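Long-range contacts in surface glycan binding protein B (Bacteroides ovatus, PDB 6E57), which binds mixed-linkage beta-glucan at the bacterial cell surface and probably helps this gut symbiont capture cereal glucans for uptake: residues G192-I200 against A212-A220; E244-G252 against Y279-S287. One frame throughout, in Å; residues are numbered along the deposited sequence.

Contact 1: G192-I200 against A212-A220; sequences GVSEGDYRI and ADMVKVTNA
Val193 sets CG1 against CG2 of Val217, the side chains crossing at about a right angle. Glu195, extended beyond CG, reaches past the strand end, and its OE2 takes the backbone N-H of Asn219 through the anti lone pair (2.8 Å, 170° at the hydrogen). The planes of the carboxylate and of the Asn219 side-chain amide are nearly parallel, 11° apart. From Gly196 the strands of this beta hairpin pair antiparallel: Gly196 with Val217 and Tyr198 with Val215 exchange two N-H...O bonds each, Val217 N to Gly196 O being 2.8 Å. The backbone angles of Gly196 call for glycine. On the face shared with Val215 and Val217, the Tyr198 ring packs by CD1 and CE1 on Val217 CG2 (3.6 Å from CE1), while its OH donates to Ser194 O (2.6 Å). On the other face, Arg199 sends CG opposite its own N (chi1 -173°) and lays its guanidinium over Met214 SD; NH1 makes a weak salt bridge to Asp213 OD1 (3.4 Å), which also accepts from Thr104 N, and NH2 forms a salt bridge with Asp82 and a hydrogen bond to Thr104 O. A leucine in place of Arg199 would probably leave Asp213 and Asp82 without their positive mate. Ile200 finishes with CD1 on Ala212 CB (3.6 Å). Apolar packing thus lines one face, whereas charges on the other tie the hairpin to the preceding domain.

Contact 2: E244-G252 against Y279-S287; sequences ENIASLTIG and YTMTGKTRS
The carbonyl oxygen of Lys284 receives two consecutive backbone N-H groups, from Ala247 at 2.8 Å (Ala247 N to Lys284 O) and, weakly, from Ser248 at 3.3 Å (Ser248 N to Lys284 O). The Ala247 donor lies in the carbonyl plane and its bond is fairly straight, 162° at the hydrogen. Ala247 CB rests 3.5 Å from the same Lys284 O. In return, the backbone N of Lys284 donates to Ser248 O. Two residues facing one make this a classic beta bulge, which shifts the register of antiparallel strands 246-251 and 277-285 by one residue. Beyond it the pairing is regular, with Thr250 and Thr282 exchanging two backbone bonds; Thr250 N approaches Thr282 O from above the carbonyl plane, 39° out of it. Thr250 OG1 turns to Thr255 on the neighbouring strand 254-256. On the buried face Leu249 extends CD2 over Gly283 CA (4.0 Å). Next along, Ile251 and Met281 run alongside each other in the same direction, CG1 of Ile251 meeting SD of Met281 at 3.8 Å, and both pack on Trp236 of strand 235-240. With CG anti to its N (chi1 168°), Met281 carries CG and SD alongside Ile251 CG1. At the bulged end, Arg286 reaches back on a chain extended from CG to NE, bringing one guanidinium face over Ile246 O, displaced from the centre of the group, while its backbone N donates weakly to Asn245 O (2.9 Å).

From the N terminus, the chain reaches contact 1 after the first sheet, which contains strands 75-81 and 103-113. There 196-203 and 209-217 close a short hairpin loop within a five-stranded sheet, with 144-145 beside 209-217 and 163-166 beside 196-203. The chain then enters the next group of strands, where contact 2 closes a longer loop: strands 254-256, 261-262 and 266-270 intervene before 277-285 returns to 246-251. The contacts follow in series, neither nesting nor crossing. The centres of contact 1 and contact 2 lie about 24 Å apart, and the two do not touch. Contact 2 continues through 277-285 to strand 299-315, which leads toward the glycan-binding C-terminal region.

Contact 1: G192-I200 against A212-A220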
loop_
_atom_site.group_PDB
_atom_site.type_symbol
_atom_site.label_atom_id
_atom_site.label_comp_id
_atom_site.label_asym_id
_atom_site.label_seq_id
_atom_site.Cartn_x
_atom_site.Cartn_y
_atom_site.Cartn_z
ATOM N N GLY A 192 16.211 -14.188 -16.455
ATOM C CA GLY A 192 16.306 -15.584 -16.013
ATOM C C GLY A 192 15.501 -15.882 -14.755
ATOM O O GLY A 192 15.087 -17.024 -14.547
ATOM N N VAL A 193 15.282 -14.863 -13.914
ATOM C CA VAL A 193 14.663 -15.039 -12.599
ATOM C C VAL A 193 13.198 -15.446 -12.786
ATOM O O VAL A 193 12.428 -14.731 -13.422
ATOM C CB VAL A 193 14.777 -13.767 -11.737
ATOM C CG1 VAL A 193 14.076 -13.935 -10.397
ATOM C CG2 VAL A 193 16.226 -13.349 -11.536
ATOM N N SER A 194 12.832 -16.595 -12.211
ATOM C CA SER A 194 11.472 -17.118 -12.268
ATOM C C SER A 194 10.596 -16.397 -11.235
ATOM O O SER A 194 11.109 -15.706 -10.352
ATOM C CB SER A 194 11.459 -18.612 -12.060
ATOM O OG SER A 194 12.146 -18.959 -10.867
ATOM N N GLU A 195 9.274 -16.574 -11.367
ATOM C CA GLU A 195 8.279 -15.955 -10.482
ATOM C C GLU A 195 8.529 -16.398 -9.034
ATOM O O GLU A 195 9.108 -17.452 -8.796
ATOM C CB GLU A 195 6.857 -16.341 -10.899
ATOM C CG GLU A 195 6.389 -15.698 -12.191
ATOM C CD GLU A 195 4.882 -15.743 -12.397
ATOM O OE1 GLU A 195 4.259 -16.758 -12.013
ATOM O OE2 GLU A 195 4.329 -14.758 -12.930
ATOM N N GLY A 196 8.081 -15.574 -8.081
ATOM C CA GLY A 196 8.209 -15.850 -6.654
ATOM C C GLY A 196 8.620 -14.617 -5.866
ATOM O O GLY A 196 8.704 -13.515 -6.419
ATOM N N ASP A 197 8.878 -14.826 -4.568
ATOM C CA ASP A 197 9.274 -13.783 -3.619
ATOM C C ASP A 197 10.738 -14.008 -3.213
ATOM O O ASP A 197 11.107 -15.107 -2.825
ATOM C CB ASP A 197 8.345 -13.772 -2.400
ATOM C CG ASP A 197 6.933 -13.292 -2.705
ATOM O OD1 ASP A 197 6.336 -13.794 -3.684
ATOM O OD2 ASP A 197 6.439 -12.412 -1.964
ATOM N N TYR A 198 11.560 -12.957 -3.308
ATOM C CA TYR A 198 12.990 -13.030 -2.994
ATOM C C TYR A 198 13.343 -11.970 -1.945
ATOM O O TYR A 198 12.832 -10.863 -2.001
ATOM C CB TYR A 198 13.833 -12.829 -4.255
ATOM C CG TYR A 198 13.545 -13.798 -5.376
ATOM C CD1 TYR A 198 12.551 -13.540 -6.307
ATOM C CD2 TYR A 198 14.274 -14.971 -5.515
ATOM C CE1 TYR A 198 12.280 -14.422 -7.342
ATOM C CE2 TYR A 198 14.014 -15.865 -6.543
ATOM C CZ TYR A 198 13.016 -15.589 -7.461
ATOM O OH TYR A 198 12.756 -16.460 -8.479
ATOM N N ARG A 199 14.211 -12.334 -0.995
ATOM C CA ARG A 199 14.789 -11.396 -0.026
ATOM C C ARG A 199 16.076 -10.811 -0.625
ATOM O O ARG A 199 17.029 -11.544 -0.878
ATOM C CB ARG A 199 15.060 -12.091 1.314
ATOM C CG ARG A 199 15.508 -11.142 2.419
ATOM C CD ARG A 199 15.640 -11.807 3.777
ATOM N NE ARG A 199 14.355 -12.183 4.345
ATOM C CZ ARG A 199 13.496 -11.337 4.908
ATOM N NH1 ARG A 199 13.750 -10.039 4.928
ATOM N NH2 ARG A 199 12.381 -11.796 5.448
ATOM N N ILE A 200 16.085 -9.492 -0.856
ATOM C CA ILE A 200 17.187 -8.818 -1.543
ATOM C C ILE A 200 18.188 -8.294 -0.508
ATOM O O ILE A 200 17.847 -8.074 0.655
ATOM C CB ILE A 200 16.694 -7.688 -2.471
ATOM C CG1 ILE A 200 15.852 -6.644 -1.732
ATOM C CG2 ILE A 200 15.950 -8.261 -3.668
ATOM C CD1 ILE A 200 15.857 -5.287 -2.390
ATOM N N ALA A 212 17.311 -5.539 2.740
ATOM C CA ALA A 212 16.355 -4.634 2.097
ATOM C C ALA A 212 15.008 -5.332 1.849
ATOM O O ALA A 212 14.269 -4.950 0.936
ATOM C CB ALA A 212 16.956 -4.116 0.815
ATOM N N ASP A 213 14.691 -6.340 2.673
ATOM C CA ASP A 213 13.368 -6.976 2.718
ATOM C C ASP A 213 13.043 -7.622 1.360
ATOM O O ASP A 213 13.951 -7.948 0.600
ATOM C CB ASP A 213 12.322 -5.982 3.236
ATOM C CG ASP A 213 11.991 -6.183 4.705
ATOM O OD1 ASP A 213 11.761 -7.345 5.100
ATOM O OD2 ASP A 213 11.973 -5.177 5.445
ATOM N N MET A 214 11.745 -7.825 1.084
ATOM C CA MET A 214 11.256 -8.734 0.041
ATOM C C MET A 214 10.954 -7.982 -1.262
ATOM O O MET A 214 10.568 -6.813 -1.252
ATOM C CB MET A 214 9.974 -9.433 0.501
ATOM C CG MET A 214 10.146 -10.231 1.774
ATOM S SD MET A 214 11.483 -11.444 1.648
ATOM C CE MET A 214 10.846 -12.510 0.356
ATOM N N VAL A 215 11.126 -8.703 -2.377
ATOM C CA VAL A 215 10.688 -8.311 -3.711
ATOM C C VAL A 215 9.845 -9.462 -4.269
ATOM O O VAL A 215 10.119 -10.620 -3.977
ATOM C CB VAL A 215 11.895 -7.988 -4.617
ATOM C CG1 VAL A 215 11.589 -8.192 -6.092
ATOM C CG2 VAL A 215 12.418 -6.579 -4.377
ATOM N N LYS A 216 8.819 -9.129 -5.061
ATOM C CA LYS A 216 7.939 -10.114 -5.685
ATOM C C LYS A 216 8.058 -10.006 -7.211
ATOM O O LYS A 216 7.739 -8.973 -7.795
ATOM C CB LYS A 216 6.494 -9.907 -5.220
ATOM C CG LYS A 216 5.440 -10.591 -6.081
ATOM C CD LYS A 216 4.104 -10.779 -5.397
ATOM C CE LYS A 216 3.020 -11.202 -6.363
ATOM N NZ LYS A 216 2.014 -12.061 -5.700
ATOM N N VAL A 217 8.507 -11.100 -7.834
ATOM C CA VAL A 217 8.711 -11.199 -9.275
ATOM C C VAL A 217 7.498 -11.904 -9.893
ATOM O O VAL A 217 7.176 -13.028 -9.507
ATOM C CB VAL A 217 10.013 -11.959 -9.593
ATOM C CG1 VAL A 217 10.293 -12.012 -11.088
ATOM C CG2 VAL A 217 11.198 -11.370 -8.846
ATOM N N THR A 218 6.850 -11.241 -10.860
ATOM C CA THR A 218 5.686 -11.792 -11.561
ATOM C C THR A 218 5.725 -11.402 -13.043
ATOM O O THR A 218 6.173 -10.306 -13.398
ATOM C CB THR A 218 4.370 -11.328 -10.918
ATOM O OG1 THR A 218 3.288 -11.898 -11.653
ATOM C CG2 THR A 218 4.219 -9.823 -10.885
ATOM N N ASN A 219 5.242 -12.322 -13.888
ATOM C CA ASN A 219 5.018 -12.098 -15.313
ATOM C C ASN A 219 3.557 -11.706 -15.565
ATOM O O ASN A 219 3.214 -11.279 -16.670
ATOM C CB ASN A 219 5.346 -13.342 -16.141
ATOM C CG ASN A 219 6.799 -13.748 -16.044
ATOM O OD1 ASN A 219 7.683 -12.992 -16.440
ATOM N ND2 ASN A 219 7.054 -14.938 -15.525
ATOM N N ALA A 220 2.706 -11.859 -14.541
ATOM C CA ALA A 220 1.272 -11.657 -14.677
ATOM C C ALA A 220 0.972 -10.167 -14.839
ATOM O O ALA A 220 1.658 -9.315 -14.266
ATOM C CB ALA A 220 0.550 -12.223 -13.481
HETATM O O HOH W 1 16.608 -8.713 4.097
#

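Contact 2: E244-G252 against Y279-S287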
loop_
_atom_site.group_PDB
_atom_site.type_symbol
_atom_site.label_atom_id
_atom_site.label_comp_id
_atom_site.label_asym_id
_atom_site.label_seq_id
_atom_site.Cartn_x
_atom_site.Cartn_y
_atom_site.Cartn_z
ATOM N N GLU A 244 0.615 -3.865 -20.264
ATOM C CA GLU A 244 0.696 -3.749 -21.729
ATOM C C GLU A 244 0.190 -5.045 -22.386
ATOM O O GLU A 244 -0.236 -5.026 -23.546
ATOM C CB GLU A 244 2.114 -3.376 -22.180
ATOM C CG GLU A 244 3.080 -4.544 -22.307
ATOM C CD GLU A 244 3.715 -5.012 -21.009
ATOM O OE1 GLU A 244 3.228 -4.611 -19.928
ATOM O OE2 GLU A 244 4.704 -5.774 -21.081
ATOM N N ASN A 245 0.229 -6.155 -21.632
ATOM C CA ASN A 245 -0.217 -7.475 -22.096
ATOM C C ASN A 245 -1.750 -7.592 -22.073
ATOM O O ASN A 245 -2.291 -8.564 -22.601
ATOM C CB ASN A 245 0.386 -8.607 -21.256
ATOM C CG ASN A 245 1.883 -8.756 -21.425
ATOM O OD1 ASN A 245 2.401 -8.687 -22.537
ATOM N ND2 ASN A 245 2.585 -8.980 -20.328
ATOM N N ILE A 246 -2.446 -6.629 -21.448
ATOM C CA ILE A 246 -3.909 -6.669 -21.335
ATOM C C ILE A 246 -4.528 -6.409 -22.714
ATOM O O ILE A 246 -4.181 -5.440 -23.390
ATOM C CB ILE A 246 -4.419 -5.672 -20.274
ATOM C CG1 ILE A 246 -3.957 -6.084 -18.873
ATOM C CG2 ILE A 246 -5.933 -5.523 -20.357
ATOM C CD1 ILE A 246 -4.491 -5.226 -17.747
ATOM N N ALA A 247 -5.453 -7.293 -23.105
ATOM C CA ALA A 247 -6.188 -7.217 -24.366
ATOM C C ALA A 247 -7.576 -6.605 -24.140
ATOM O O ALA A 247 -8.083 -5.889 -25.007
ATOM C CB ALA A 247 -6.296 -8.595 -24.974
ATOM N N SER A 248 -8.191 -6.907 -22.988
ATOM C CA SER A 248 -9.535 -6.428 -22.674
ATOM C C SER A 248 -9.801 -6.481 -21.163
ATOM O O SER A 248 -9.211 -7.287 -20.448
ATOM C CB SER A 248 -10.571 -7.221 -23.429
ATOM O OG SER A 248 -10.481 -8.600 -23.109
ATOM N N LEU A 249 -10.700 -5.596 -20.714
ATOM C CA LEU A 249 -11.286 -5.600 -19.374
ATOM C C LEU A 249 -12.812 -5.659 -19.511
ATOM O O LEU A 249 -13.382 -4.991 -20.375
ATOM C CB LEU A 249 -10.862 -4.330 -18.627
ATOM C CG LEU A 249 -9.366 -4.184 -18.350
ATOM C CD1 LEU A 249 -9.033 -2.763 -17.920
ATOM C CD2 LEU A 249 -8.903 -5.177 -17.297
ATOM N N THR A 250 -13.460 -6.460 -18.655
ATOM C CA THR A 250 -14.916 -6.577 -18.618
ATOM C C THR A 250 -15.421 -6.119 -17.244
ATOM O O THR A 250 -15.047 -6.689 -16.233
ATOM C CB THR A 250 -15.356 -8.009 -18.953
ATOM O OG1 THR A 250 -14.859 -8.316 -20.254
ATOM C CG2 THR A 250 -16.858 -8.199 -18.926
ATOM N N ILE A 251 -16.253 -5.072 -17.236
ATOM C CA ILE A 251 -16.922 -4.548 -16.037
ATOM C C ILE A 251 -18.431 -4.653 -16.280
ATOM O O ILE A 251 -18.898 -4.431 -17.396
ATOM C CB ILE A 251 -16.486 -3.100 -15.725
ATOM C CG1 ILE A 251 -14.976 -2.903 -15.889
ATOM C CG2 ILE A 251 -16.951 -2.674 -14.340
ATOM C CD1 ILE A 251 -14.567 -2.342 -17.234
ATOM N N GLY A 252 -19.186 -4.992 -15.234
ATOM C CA GLY A 252 -20.529 -5.481 -15.431
ATOM C C GLY A 252 -20.482 -6.629 -16.421
ATOM O O GLY A 252 -19.786 -7.616 -16.185
ATOM N N TYR A 279 -19.928 -3.857 -9.064
ATOM C CA TYR A 279 -19.778 -4.682 -10.256
ATOM C C TYR A 279 -18.487 -5.501 -10.181
ATOM O O TYR A 279 -17.515 -5.095 -9.545
ATOM C CB TYR A 279 -19.793 -3.810 -11.512
ATOM C CG TYR A 279 -21.103 -3.111 -11.754
ATOM C CD1 TYR A 279 -22.152 -3.759 -12.387
ATOM C CD2 TYR A 279 -21.306 -1.809 -11.326
ATOM C CE1 TYR A 279 -23.366 -3.127 -12.604
ATOM C CE2 TYR A 279 -22.512 -1.162 -11.536
ATOM C CZ TYR A 279 -23.546 -1.823 -12.178
ATOM O OH TYR A 279 -24.737 -1.194 -12.390
ATOM N N THR A 280 -18.506 -6.650 -10.859
ATOM C CA THR A 280 -17.346 -7.502 -11.032
ATOM C C THR A 280 -16.564 -7.040 -12.266
ATOM O O THR A 280 -17.154 -6.808 -13.318
ATOM C CB THR A 280 -17.765 -8.969 -11.178
ATOM O OG1 THR A 280 -18.478 -9.348 -10.001
ATOM C CG2 THR A 280 -16.590 -9.897 -11.387
ATOM N N MET A 281 -15.240 -6.908 -12.116
ATOM C CA MET A 281 -14.325 -6.661 -13.231
ATOM C C MET A 281 -13.387 -7.866 -13.375
ATOM O O MET A 281 -12.849 -8.357 -12.386
ATOM C CB MET A 281 -13.496 -5.387 -13.018
ATOM C CG MET A 281 -12.330 -5.239 -13.997
ATOM S SD MET A 281 -11.640 -3.553 -14.105
ATOM C CE MET A 281 -11.185 -3.259 -12.399
ATOM N N THR A 282 -13.230 -8.337 -14.617
ATOM C CA THR A 282 -12.207 -9.307 -15.003
ATOM C C THR A 282 -11.427 -8.730 -16.188
ATOM O O THR A 282 -11.734 -7.638 -16.656
ATOM C CB THR A 282 -12.825 -10.666 -15.353
ATOM O OG1 THR A 282 -13.680 -10.471 -16.479
ATOM C CG2 THR A 282 -13.604 -11.277 -14.210
ATOM N N GLY A 283 -10.421 -9.472 -16.658
ATOM C CA GLY A 283 -9.638 -9.088 -17.824
ATOM C C GLY A 283 -8.975 -10.288 -18.469
ATOM O O GLY A 283 -8.886 -11.348 -17.855
ATOM N N LYS A 284 -8.507 -10.100 -19.707
ATOM C CA LYS A 284 -7.818 -11.134 -20.489
ATOM C C LYS A 284 -6.540 -10.541 -21.097
ATOM O O LYS A 284 -6.554 -9.420 -21.602
ATOM C CB LYS A 284 -8.737 -11.675 -21.592
ATOM C CG LYS A 284 -9.893 -12.544 -21.113
ATOM C CD LYS A 284 -9.485 -13.961 -20.747
ATOM C CE LYS A 284 -10.564 -14.734 -20.015
ATOM N NZ LYS A 284 -10.770 -14.228 -18.636
ATOM N N THR A 285 -5.446 -11.312 -21.045
ATOM C CA THR A 285 -4.180 -10.951 -21.689
ATOM C C THR A 285 -4.260 -11.320 -23.178
ATOM O O THR A 285 -5.272 -11.857 -23.639
ATOM C CB THR A 285 -2.990 -11.618 -20.985
ATOM O OG1 THR A 285 -3.045 -13.027 -21.207
ATOM C CG2 THR A 285 -2.959 -11.346 -19.497
ATOM N N ARG A 286 -3.187 -11.023 -23.923
ATOM C CA ARG A 286 -3.098 -11.344 -25.350
ATOM C C ARG A 286 -2.939 -12.859 -25.525
ATOM O O ARG A 286 -3.484 -13.433 -26.463
ATOM C CB ARG A 286 -1.940 -10.585 -26.009
ATOM C CG ARG A 286 -2.066 -9.070 -25.918
ATOM C CD ARG A 286 -1.284 -8.322 -26.983
ATOM N NE ARG A 286 -1.176 -6.900 -26.673
ATOM C CZ ARG A 286 -2.179 -6.027 -26.746
ATOM N NH1 ARG A 286 -3.378 -6.419 -27.143
ATOM N NH2 ARG A 286 -1.982 -4.763 -26.413
ATOM N N SER A 287 -2.193 -13.492 -24.610
ATOM C CA SER A 287 -1.979 -14.941 -24.610
ATOM C C SER A 287 -3.289 -15.675 -24.286
ATOM O O SER A 287 -3.459 -16.832 -24.670
ATOM C CB SER A 287 -0.876 -15.328 -23.654
ATOM O OG SER A 287 -1.249 -15.073 -22.307
#